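Local coordinates for protein oligogalacturonate lyase (Vibrio parahaemolyticus RIMD 2210633, PDB 3C5M) that probably cleaves the short galacturonate chains left from pectin breakdown by beta-elimination, as a manganese-binding seven-bladed beta-propeller, at residues Gly85-Val98 against Gly128-Val140. Numbering follows the deposited sequence.
Sequences GGFISTDERAFFYV and GTWVANSDCTKLV
Two neighbouring blades of the seven-bladed beta-propeller pack face to face here, each through the hairpin of its two innermost strands: 87-88 with 94-98, and 129-132 with 138-140. Phe87 projects toward the other hairpin, and its first torsion (chi1 70°, CG between the backbone N and the carbonyl carbon) brings CZ and CE1 against Ala132, each 3.5 Å from Ala132 CB. Leu139 CD2 sits at the edge of the ring, 3.8 Å from Phe87 CZ. Phe96, the antiparallel backbone partner of Phe87, adds a second ring. Its CD2 meets the other branch of the same leucine, Leu139 CD1, at 4.0 Å, while Phe96 CE1 comes within 4.2 Å of Cys136 SG in an oblique sulfur-aromatic contact. The sulfur also rests against Ser89 CA, and so lies between the loop at Ser89 and the two rings. At one end Val98 CG2 packs against the pyrrole part of Trp130, 3.5 Å from Trp130 CD1, the two side chains crossing at about a right angle; Thr129 CG2 sits 3.6 Å from Gly85 CA.

At the turn end, Thr90 OG1 donates to Ser134 O (2.6 Å), the donor standing 32° out of the carbonyl plane. Ser134 belongs to the type I turn 133-136, and Asn133 OD1 secures the chain leaving that turn by accepting from the backbone N of Thr137 and of Lys138. Ser134 OG turns instead to Pro197 O.

The side chain of Thr129 is about 10 Å from the bound manganese, whose ligands, His287, Gln350, His353 and His355, all lie outside the contact. The interface therefore depends on apolar packing between the blade faces, with one hydroxyl-to-carbonyl bond joining the Thr90 loop to the turn 133-136.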
ATOM      1  N   GLY A  85       5.284  -4.872  -2.334  1.00 27.84           N
ATOM      2  CA  GLY A  85       6.013  -3.734  -1.816  1.00 18.43           C
ATOM      3  C   GLY A  85       6.753  -2.899  -2.837  1.00 19.28           C
ATOM      4  O   GLY A  85       7.128  -1.777  -2.544  1.00 29.12           O
ATOM      5  N   GLY A  86       6.951  -3.424  -4.038  1.00 33.76           N
ATOM      6  CA  GLY A  86       7.679  -2.689  -5.059  1.00 25.81           C
ATOM      7  C   GLY A  86       7.203  -1.280  -5.319  1.00 29.91           C
ATOM      8  O   GLY A  86       6.021  -0.976  -5.145  1.00 32.36           O
ATOM      9  N   PHE A  87       8.124  -0.408  -5.733  1.00 25.94           N
ATOM     10  CA  PHE A  87       7.766   0.979  -6.041  1.00 25.22           C
ATOM     11  C   PHE A  87       8.797   1.659  -6.931  1.00 30.62           C
ATOM     12  O   PHE A  87       9.970   1.266  -6.972  1.00 25.82           O
ATOM     13  CB  PHE A  87       7.576   1.785  -4.753  1.00 24.88           C
ATOM     14  CG  PHE A  87       8.845   2.042  -4.000  1.00 19.57           C
ATOM     15  CD1 PHE A  87       9.606   3.175  -4.253  1.00 28.17           C
ATOM     16  CD2 PHE A  87       9.294   1.140  -3.054  1.00 17.13           C
ATOM     17  CE1 PHE A  87      10.811   3.402  -3.565  1.00 32.02           C
ATOM     18  CE2 PHE A  87      10.494   1.362  -2.365  1.00 24.62           C
ATOM     19  CZ  PHE A  87      11.250   2.491  -2.623  1.00 16.79           C
ATOM     20  N   ILE A  88       8.346   2.681  -7.647  1.00 33.43           N
ATOM     21  CA  ILE A  88       9.209   3.441  -8.552  1.00 36.08           C
ATOM     22  C   ILE A  88       9.885   4.599  -7.807  1.00 35.50           C
ATOM     23  O   ILE A  88       9.293   5.197  -6.912  1.00 40.92           O
ATOM     24  CB  ILE A  88       8.388   3.968  -9.760  1.00 23.33           C
ATOM     25  CG1 ILE A  88       7.877   2.772 -10.582  1.00 32.05           C
ATOM     26  CG2 ILE A  88       9.232   4.872 -10.616  1.00 28.99           C
ATOM     27  CD1 ILE A  88       7.017   3.133 -11.779  1.00 29.46           C
ATOM     28  N   SER A  89      11.140   4.879  -8.158  1.00 39.43           N
ATOM     29  CA  SER A  89      11.919   5.954  -7.537  1.00 36.65           C
ATOM     30  C   SER A  89      11.325   7.314  -7.887  1.00 35.93           C
ATOM     31  O   SER A  89      10.515   7.420  -8.800  1.00 36.41           O
ATOM     32  CB  SER A  89      13.366   5.898  -8.034  1.00 37.79           C
ATOM     33  OG  SER A  89      13.462   6.218  -9.422  1.00 28.36           O
ATOM     34  N   THR A  90      11.736   8.353  -7.168  1.00 33.18           N
ATOM     35  CA  THR A  90      11.237   9.694  -7.417  1.00 30.38           C
ATOM     36  C   THR A  90      11.719  10.200  -8.767  1.00 35.40           C
ATOM     37  O   THR A  90      10.969  10.856  -9.491  1.00 35.83           O
ATOM     38  CB  THR A  90      11.706  10.662  -6.324  1.00 36.36           C
ATOM     39  OG1 THR A  90      11.312  10.153  -5.045  1.00 43.52           O
ATOM     40  CG2 THR A  90      11.108  12.041  -6.524  1.00 38.44           C
ATOM     41  N   ASP A  91      12.974   9.890  -9.099  1.00 39.16           N
ATOM     42  CA  ASP A  91      13.583  10.299 -10.372  1.00 40.17           C
ATOM     43  C   ASP A  91      13.077   9.416 -11.498  1.00 32.68           C
ATOM     44  O   ASP A  91      13.381   9.642 -12.658  1.00 37.18           O
ATOM     45  CB  ASP A  91      15.125  10.224 -10.294  1.00 51.44           C
ATOM     46  CG  ASP A  91      15.647   8.812 -10.006  1.00 58.81           C
ATOM     47  OD1 ASP A  91      15.209   8.189  -9.013  1.00 65.35           O
ATOM     48  OD2 ASP A  91      16.515   8.333 -10.766  1.00 64.64           O
ATOM     49  N   GLU A  92      12.310   8.398 -11.134  1.00 34.04           N
ATOM     50  CA  GLU A  92      11.727   7.478 -12.101  1.00 36.22           C
ATOM     51  C   GLU A  92      12.758   6.787 -12.977  1.00 38.89           C
ATOM     52  O   GLU A  92      12.469   6.410 -14.104  1.00 42.26           O
ATOM     53  CB  GLU A  92      10.702   8.216 -12.976  1.00 27.25           C
ATOM     54  CG  GLU A  92       9.763   9.054 -12.132  1.00 35.71           C
ATOM     55  CD  GLU A  92       8.505   9.473 -12.838  1.00 32.15           C
ATOM     56  OE1 GLU A  92       8.543   9.641 -14.079  1.00 50.10           O
ATOM     57  OE2 GLU A  92       7.484   9.657 -12.135  1.00 37.74           O
ATOM     58  N   ARG A  93      13.958   6.596 -12.450  1.00 43.18           N
ATOM     59  CA  ARG A  93      14.992   5.932 -13.216  1.00 37.88           C
ATOM     60  C   ARG A  93      15.234   4.531 -12.675  1.00 35.71           C
ATOM     61  O   ARG A  93      16.102   3.799 -13.151  1.00 32.63           O
ATOM     62  CB  ARG A  93      16.280   6.748 -13.177  1.00 39.17           C
ATOM     63  CG  ARG A  93      16.128   8.132 -13.794  1.00 52.16           C
ATOM     64  CD  ARG A  93      17.482   8.731 -14.063  1.00 60.11           C
ATOM     65  NE  ARG A  93      18.209   7.916 -15.034  1.00 70.79           N
ATOM     66  CZ  ARG A  93      19.527   7.938 -15.197  1.00 75.32           C
ATOM     67  NH1 ARG A  93      20.276   8.738 -14.446  1.00 76.26           N
ATOM     68  NH2 ARG A  93      20.092   7.161 -16.111  1.00 73.35           N
ATOM     69  N   ALA A  94      14.443   4.155 -11.683  1.00 36.68           N
ATOM     70  CA  ALA A  94      14.586   2.845 -11.087  1.00 32.67           C
ATOM     71  C   ALA A  94      13.419   2.527 -10.153  1.00 34.74           C
ATOM     72  O   ALA A  94      12.631   3.408  -9.785  1.00 27.63           O
ATOM     73  CB  ALA A  94      15.902   2.790 -10.314  1.00 32.24           C
ATOM     74  N   PHE A  95      13.293   1.253  -9.788  1.00 30.22           N
ATOM     75  CA  PHE A  95      12.252   0.848  -8.841  1.00 29.07           C
ATOM     76  C   PHE A  95      12.928  -0.077  -7.843  1.00 25.02           C
ATOM     77  O   PHE A  95      13.998  -0.607  -8.125  1.00 27.93           O
ATOM     78  CB  PHE A  95      11.049   0.174  -9.555  1.00 27.84           C
ATOM     79  CG  PHE A  95      11.141  -1.326  -9.672  1.00 27.73           C
ATOM     80  CD1 PHE A  95      11.920  -1.919 -10.666  1.00 26.66           C
ATOM     81  CD2 PHE A  95      10.439  -2.150  -8.786  1.00 27.12           C
ATOM     82  CE1 PHE A  95      11.998  -3.307 -10.785  1.00 21.78           C
ATOM     83  CE2 PHE A  95      10.511  -3.545  -8.893  1.00 32.00           C
ATOM     84  CZ  PHE A  95      11.294  -4.126  -9.897  1.00 21.93           C
ATOM     85  N   PHE A  96      12.327  -0.234  -6.670  1.00 18.95           N
ATOM     86  CA  PHE A  96      12.893  -1.081  -5.626  1.00 20.71           C
ATOM     87  C   PHE A  96      11.939  -2.199  -5.247  1.00 27.80           C
ATOM     88  O   PHE A  96      10.715  -2.028  -5.289  1.00 29.50           O
ATOM     89  CB  PHE A  96      13.174  -0.275  -4.347  1.00 23.83           C
ATOM     90  CG  PHE A  96      14.198   0.808  -4.507  1.00 36.65           C
ATOM     91  CD1 PHE A  96      13.929   1.942  -5.272  1.00 29.37           C
ATOM     92  CD2 PHE A  96      15.428   0.711  -3.861  1.00 36.20           C
ATOM     93  CE1 PHE A  96      14.871   2.968  -5.389  1.00 33.70           C
ATOM     94  CE2 PHE A  96      16.377   1.731  -3.971  1.00 39.70           C
ATOM     95  CZ  PHE A  96      16.100   2.865  -4.737  1.00 33.59           C
ATOM     96  N   TYR A  97      12.498  -3.342  -4.862  1.00 28.41           N
ATOM     97  CA  TYR A  97      11.684  -4.462  -4.425  1.00 29.16           C
ATOM     98  C   TYR A  97      12.531  -5.413  -3.603  1.00 27.54           C
ATOM     99  O   TYR A  97      13.748  -5.341  -3.644  1.00 21.84           O
ATOM    100  CB  TYR A  97      11.094  -5.205  -5.620  1.00 32.94           C
ATOM    101  CG  TYR A  97      12.049  -6.158  -6.288  1.00 32.40           C
ATOM    102  CD1 TYR A  97      13.071  -5.681  -7.112  1.00 39.95           C
ATOM    103  CD2 TYR A  97      11.919  -7.547  -6.116  1.00 32.87           C
ATOM    104  CE1 TYR A  97      13.948  -6.560  -7.759  1.00 32.31           C
ATOM    105  CE2 TYR A  97      12.786  -8.438  -6.752  1.00 29.13           C
ATOM    106  CZ  TYR A  97      13.798  -7.938  -7.572  1.00 38.22           C
ATOM    107  OH  TYR A  97      14.668  -8.805  -8.194  1.00 39.43           O
ATOM    108  N   VAL A  98      11.876  -6.296  -2.855  1.00 23.75           N
ATOM    109  CA  VAL A  98      12.574  -7.258  -2.025  1.00 23.66           C
ATOM    110  C   VAL A  98      12.464  -8.661  -2.608  1.00 34.33           C
ATOM    111  O   VAL A  98      11.376  -9.118  -2.972  1.00 31.14           O
ATOM    112  CB  VAL A  98      12.006  -7.281  -0.602  1.00 20.06           C
ATOM    113  CG1 VAL A  98      12.697  -8.355   0.219  1.00 15.34           C
ATOM    114  CG2 VAL A  98      12.177  -5.920   0.040  1.00 14.75           C
ATOM    115  N   GLY A 128       7.026  -6.312   7.055  1.00 43.65           N
ATOM    116  CA  GLY A 128       6.388  -5.125   6.516  1.00 39.72           C
ATOM    117  C   GLY A 128       6.943  -4.774   5.143  1.00 43.57           C
ATOM    118  O   GLY A 128       7.579  -5.603   4.486  1.00 37.05           O
ATOM    119  N   THR A 129       6.714  -3.534   4.720  1.00 41.65           N
ATOM    120  CA  THR A 129       7.158  -3.027   3.419  1.00 41.96           C
ATOM    121  C   THR A 129       8.102  -1.816   3.540  1.00 37.47           C
ATOM    122  O   THR A 129       7.812  -0.867   4.275  1.00 37.48           O
ATOM    123  CB  THR A 129       5.935  -2.578   2.598  1.00 39.99           C
ATOM    124  OG1 THR A 129       5.077  -3.703   2.399  1.00 50.44           O
ATOM    125  CG2 THR A 129       6.350  -1.986   1.260  1.00 38.70           C
ATOM    126  N   TRP A 130       9.214  -1.847   2.816  1.00 26.61           N
ATOM    127  CA  TRP A 130      10.146  -0.725   2.824  1.00 33.78           C
ATOM    128  C   TRP A 130       9.499   0.499   2.173  1.00 30.98           C
ATOM    129  O   TRP A 130       8.901   0.391   1.104  1.00 22.74           O
ATOM    130  CB  TRP A 130      11.405  -1.058   2.037  1.00 30.40           C
ATOM    131  CG  TRP A 130      12.286  -2.029   2.681  1.00 37.90           C
ATOM    132  CD1 TRP A 130      12.298  -3.373   2.495  1.00 39.08           C
ATOM    133  CD2 TRP A 130      13.332  -1.736   3.612  1.00 45.46           C
ATOM    134  NE1 TRP A 130      13.295  -3.947   3.255  1.00 41.91           N
ATOM    135  CE2 TRP A 130      13.943  -2.963   3.952  1.00 41.55           C
ATOM    136  CE3 TRP A 130      13.805  -0.554   4.199  1.00 39.76           C
ATOM    137  CZ2 TRP A 130      15.015  -3.042   4.846  1.00 45.60           C
ATOM    138  CZ3 TRP A 130      14.868  -0.628   5.088  1.00 37.79           C
ATOM    139  CH2 TRP A 130      15.460  -1.867   5.406  1.00 45.95           C
ATOM    140  N   VAL A 131       9.638   1.658   2.812  1.00 26.15           N
ATOM    141  CA  VAL A 131       9.085   2.904   2.293  1.00 28.43           C
ATOM    142  C   VAL A 131      10.194   3.949   2.157  1.00 30.05           C
ATOM    143  O   VAL A 131      10.815   4.336   3.142  1.00 35.77           O
ATOM    144  CB  VAL A 131       7.971   3.450   3.228  1.00 30.37           C
ATOM    145  CG1 VAL A 131       7.480   4.815   2.746  1.00 35.33           C
ATOM    146  CG2 VAL A 131       6.811   2.478   3.264  1.00 29.28           C
ATOM    147  N   ALA A 132      10.439   4.395   0.929  1.00 31.85           N
ATOM    148  CA  ALA A 132      11.466   5.396   0.652  1.00 27.55           C
ATOM    149  C   ALA A 132      11.071   6.799   1.098  1.00 20.14           C
ATOM    150  O   ALA A 132       9.905   7.079   1.340  1.00 25.20           O
ATOM    151  CB  ALA A 132      11.771   5.408  -0.826  1.00 26.13           C
ATOM    152  N   ASN A 133      12.058   7.678   1.207  1.00 30.18           N
ATOM    153  CA  ASN A 133      11.804   9.057   1.595  1.00 34.67           C
ATOM    154  C   ASN A 133      11.598   9.814   0.296  1.00 34.24           C
ATOM    155  O   ASN A 133      11.983   9.326  -0.767  1.00 38.00           O
ATOM    156  CB  ASN A 133      12.990   9.633   2.360  1.00 38.79           C
ATOM    157  CG  ASN A 133      14.214   9.787   1.500  1.00 43.89           C
ATOM    158  OD1 ASN A 133      14.615   8.864   0.792  1.00 48.12           O
ATOM    159  ND2 ASN A 133      14.823  10.953   1.559  1.00 46.78           N
ATOM    160  N   SER A 134      10.999  10.998   0.362  1.00 36.27           N
ATOM    161  CA  SER A 134      10.743  11.742  -0.864  1.00 33.56           C
ATOM    162  C   SER A 134      11.926  11.909  -1.806  1.00 38.42           C
ATOM    163  O   SER A 134      11.756  11.801  -3.018  1.00 35.97           O
ATOM    164  CB  SER A 134      10.132  13.093  -0.540  1.00 32.47           C
ATOM    165  OG  SER A 134       8.726  12.951  -0.424  1.00 28.45           O
ATOM    166  N   ASP A 135      13.113  12.164  -1.258  1.00 40.09           N
ATOM    167  CA  ASP A 135      14.300  12.326  -2.088  1.00 44.27           C
ATOM    168  C   ASP A 135      14.784  10.982  -2.611  1.00 51.44           C
ATOM    169  O   ASP A 135      15.612  10.916  -3.520  1.00 49.62           O
ATOM    170  CB  ASP A 135      15.427  13.000  -1.309  1.00 49.86           C
ATOM    171  CG  ASP A 135      15.162  14.467  -1.056  1.00 61.80           C
ATOM    172  OD1 ASP A 135      14.575  15.126  -1.946  1.00 58.63           O
ATOM    173  OD2 ASP A 135      15.554  14.968   0.026  1.00 60.83           O
ATOM    174  N   CYS A 136      14.281   9.905  -2.018  1.00 57.78           N
ATOM    175  CA  CYS A 136      14.642   8.561  -2.447  1.00 54.73           C
ATOM    176  C   CYS A 136      16.129   8.272  -2.235  1.00 50.23           C
ATOM    177  O   CYS A 136      16.798   7.736  -3.118  1.00 49.61           O
ATOM    178  CB  CYS A 136      14.281   8.393  -3.923  1.00 43.54           C
ATOM    179  SG  CYS A 136      13.644   6.785  -4.298  1.00 61.77           S
ATOM    180  N   THR A 137      16.629   8.619  -1.051  1.00 42.35           N
ATOM    181  CA  THR A 137      18.035   8.421  -0.713  1.00 36.04           C
ATOM    182  C   THR A 137      18.152   7.515   0.499  1.00 32.61           C
ATOM    183  O   THR A 137      19.221   6.975   0.793  1.00 30.22           O
ATOM    184  CB  THR A 137      18.712   9.759  -0.371  1.00 36.04           C
ATOM    185  OG1 THR A 137      18.132  10.290   0.827  1.00 43.33           O
ATOM    186  CG2 THR A 137      18.506  10.762  -1.496  1.00 39.87           C
ATOM    187  N   LYS A 138      17.040   7.369   1.205  1.00 26.12           N
ATOM    188  CA  LYS A 138      16.974   6.546   2.396  1.00 21.01           C
ATOM    189  C   LYS A 138      15.704   5.702   2.383  1.00 26.05           C
ATOM    190  O   LYS A 138      14.667   6.106   1.849  1.00 20.48           O
ATOM    191  CB  LYS A 138      16.979   7.435   3.647  1.00 32.00           C
ATOM    192  CG  LYS A 138      18.309   8.108   3.936  1.00 46.23           C
ATOM    193  CD  LYS A 138      18.214   9.137   5.055  1.00 44.61           C
ATOM    194  CE  LYS A 138      17.464  10.389   4.598  1.00 53.60           C
ATOM    195  NZ  LYS A 138      17.414  11.438   5.666  1.00 50.20           N
ATOM    196  N   LEU A 139      15.794   4.522   2.982  1.00 32.47           N
ATOM    197  CA  LEU A 139      14.654   3.612   3.075  1.00 33.17           C
ATOM    198  C   LEU A 139      14.391   3.271   4.529  1.00 27.41           C
ATOM    199  O   LEU A 139      15.318   3.050   5.284  1.00 36.69           O
ATOM    200  CB  LEU A 139      14.947   2.328   2.303  1.00 35.15           C
ATOM    201  CG  LEU A 139      14.849   2.485   0.789  1.00 33.37           C
ATOM    202  CD1 LEU A 139      15.282   1.205   0.105  1.00 43.82           C
ATOM    203  CD2 LEU A 139      13.433   2.834   0.425  1.00 41.75           C
ATOM    204  N   VAL A 140      13.130   3.227   4.928  1.00 28.16           N
ATOM    205  CA  VAL A 140      12.803   2.891   6.304  1.00 26.93           C
ATOM    206  C   VAL A 140      12.025   1.569   6.328  1.00 22.81           C
ATOM    207  O   VAL A 140      11.315   1.242   5.379  1.00 28.75           O
ATOM    208  CB  VAL A 140      11.962   4.018   6.932  1.00 31.76           C
ATOM    209  CG1 VAL A 140      10.686   4.202   6.136  1.00 36.61           C
ATOM    210  CG2 VAL A 140      11.640   3.703   8.362  1.00 40.36           C
TER